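Local coordinates for protein MP-4 (Mucuna pruriens, PDB 5DSS) that is a Kunitz-type seed protein, probably related to protease inhibitors, that contributes indirectly to snake venom neutralization by stimulating cross-reactive antibodies, at residues 160-163 / 164-167. Numbering follows the deposited sequence.
Sequences NREG and RRLG
N160 and R165 meet at the mouth of a β-hairpin loop, where the chain leaves strand 156-157 and turns back into the antiparallel strand 164-167, in a family of Kunitz-type inhibitors with the β-trefoil fold. Their side chains approach at a slant, with the amide and guanidinium planes 35° apart. N160 has CG anti to its own N (chi1 -162°), which carries the amide toward the incoming strand. R165 starts with CG beside its backbone N and then bends at chi3 (81°), which turns the guanidinium, NH1 foremost, toward the N160 amide. Below the polar ends, CB of N160 lies 3.9 Å from CD of R165, an aliphatic contact that a long arginine chain can offer. Asparagine suits the turn because it tolerates the positive phi adopted here. G163 suits the exit from the loop because its extended backbone, again with positive phi, is accessible mainly to glycine.

E162 contributes charge from the loop. Its OE1 is 4.5 Å from NH1 of R165, beyond a salt bridge and well out of the guanidinium plane, so any attraction is probably diffuse; the placing of this oxygen is itself uncertain. R164 projects from the other side of the strand, extended from CG to NE, and its NH2 makes a weak hydrogen bond to the carbonyl of P30. The strand itself is held by backbone bonds of R164 with Q51 and of R165 with Y158.

The modelled amide orientation of N160 is doubtful: it sets ND2 2.9 Å from NH1 of R165, donor against donor, while the potential acceptor OD1 stands 4.3 Å from that same NH1.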
ATOM      1  N   ASN A 160       0.656   6.736  15.682  1.00 28.41           N
ATOM      2  CA  ASN A 160       1.689   6.414  16.658  1.00 30.51           C
ATOM      3  C   ASN A 160       2.723   7.544  16.878  1.00 30.58           C
ATOM      4  O   ASN A 160       3.714   7.345  17.583  1.00 30.15           O
ATOM      5  CB  ASN A 160       2.353   5.047  16.348  1.00 31.46           C
ATOM      6  CG  ASN A 160       3.115   4.459  17.547  1.00 32.43           C
ATOM      7  OD1 ASN A 160       3.855   5.163  18.248  1.00 30.41           O
ATOM      8  ND2 ASN A 160       2.948   3.148  17.767  1.00 31.92           N
ATOM      9  N   ARG A 161       2.486   8.731  16.305  1.00 29.50           N
ATOM     10  CA  ARG A 161       3.297   9.931  16.644  1.00 28.61           C
ATOM     11  C   ARG A 161       4.689   9.972  15.982  1.00 27.59           C
ATOM     12  O   ARG A 161       5.594  10.677  16.425  1.00 26.68           O
ATOM     13  CB  ARG A 161       3.438  10.086  18.179  1.00 28.33           C
ATOM     14  CG  ARG A 161       2.176   9.820  18.996  1.00 26.49           C
ATOM     15  CD  ARG A 161       2.389  10.072  20.487  1.00 27.32           C
ATOM     16  NE  ARG A 161       3.337   9.141  21.113  1.00 26.69           N
ATOM     17  CZ  ARG A 161       4.462   9.504  21.725  1.00 26.54           C
ATOM     18  NH1 ARG A 161       4.803  10.785  21.811  1.00 26.65           N
ATOM     19  NH2 ARG A 161       5.247   8.585  22.261  1.00 27.07           N
ATOM     20  N   GLU A 162       4.850   9.212  14.911  1.00 28.59           N
ATOM     21  CA  GLU A 162       6.129   9.134  14.211  1.00 29.07           C
ATOM     22  C   GLU A 162       5.970   9.533  12.764  1.00 28.58           C
ATOM     23  O   GLU A 162       6.910   9.960  12.090  1.00 26.99           O
ATOM     24  CB  GLU A 162       6.586   7.704  14.341  1.00 30.70           C
ATOM     25  CG  GLU A 162       5.939   7.082  15.574  1.00 30.85           C
ATOM     26  CD  GLU A 162       6.798   6.056  16.260  1.00 30.02           C
ATOM     27  OE1 GLU A 162       7.215   5.113  15.569  1.00 31.21           O
ATOM     28  OE2 GLU A 162       7.037   6.192  17.477  1.00 30.14           O
ATOM     29  N   GLY A 163       4.731   9.399  12.328  1.00 27.86           N
ATOM     30  CA  GLY A 163       4.326   9.573  10.959  1.00 25.21           C
ATOM     31  C   GLY A 163       2.999   8.863  10.995  1.00 22.79           C
ATOM     32  O   GLY A 163       2.271   8.932  11.985  1.00 22.85           O
ATOM     33  N   ARG A 164       2.700   8.153   9.922  1.00 19.88           N
ATOM     34  CA  ARG A 164       1.439   7.500   9.800  1.00 18.31           C
ATOM     35  C   ARG A 164       1.574   6.076   9.260  1.00 19.18           C
ATOM     36  O   ARG A 164       1.712   5.864   8.052  1.00 18.04           O
ATOM     37  CB  ARG A 164       0.616   8.309   8.841  1.00 17.73           C
ATOM     38  CG  ARG A 164      -0.793   8.551   9.291  1.00 15.37           C
ATOM     39  CD  ARG A 164      -1.377   9.444   8.241  1.00 13.98           C
ATOM     40  NE  ARG A 164      -2.420  10.271   8.798  1.00 12.96           N
ATOM     41  CZ  ARG A 164      -2.377  11.589   8.794  1.00 12.16           C
ATOM     42  NH1 ARG A 164      -1.324  12.200   8.245  1.00 11.47           N
ATOM     43  NH2 ARG A 164      -3.405  12.275   9.304  1.00 11.41           N
ATOM     44  N   ARG A 165       1.522   5.100  10.161  1.00 20.20           N
ATOM     45  CA  ARG A 165       1.634   3.699   9.780  1.00 20.82           C
ATOM     46  C   ARG A 165       0.312   3.294   9.149  1.00 21.13           C
ATOM     47  O   ARG A 165      -0.753   3.450   9.758  1.00 20.98           O
ATOM     48  CB  ARG A 165       1.889   2.805  11.030  1.00 21.52           C
ATOM     49  CG  ARG A 165       3.141   3.261  11.797  1.00 23.39           C
ATOM     50  CD  ARG A 165       3.231   2.879  13.263  1.00 24.25           C
ATOM     51  NE  ARG A 165       3.698   1.505  13.422  1.00 27.47           N
ATOM     52  CZ  ARG A 165       4.205   0.984  14.548  1.00 29.10           C
ATOM     53  NH1 ARG A 165       4.329   1.718  15.657  1.00 30.00           N
ATOM     54  NH2 ARG A 165       4.601  -0.286  14.569  1.00 28.20           N
ATOM     55  N   LEU A 166       0.357   2.812   7.915  1.00 19.99           N
ATOM     56  CA  LEU A 166      -0.846   2.272   7.330  1.00 19.42           C
ATOM     57  C   LEU A 166      -1.385   1.087   8.120  1.00 20.10           C
ATOM     58  O   LEU A 166      -0.668   0.503   8.926  1.00 20.26           O
ATOM     59  CB  LEU A 166      -0.580   1.829   5.903  1.00 19.53           C
ATOM     60  CG  LEU A 166      -0.553   2.876   4.800  1.00 19.32           C
ATOM     61  CD1 LEU A 166      -0.305   2.160   3.475  1.00 18.24           C
ATOM     62  CD2 LEU A 166      -1.868   3.635   4.792  1.00 17.70           C
ATOM     63  N   GLY A 167      -2.641   0.712   7.871  1.00 19.73           N
ATOM     64  CA  GLY A 167      -3.234  -0.388   8.595  1.00 19.68           C
ATOM     65  C   GLY A 167      -4.542  -0.756   7.958  1.00 19.59           C
ATOM     66  O   GLY A 167      -4.979  -0.064   7.048  1.00 20.55           O
TER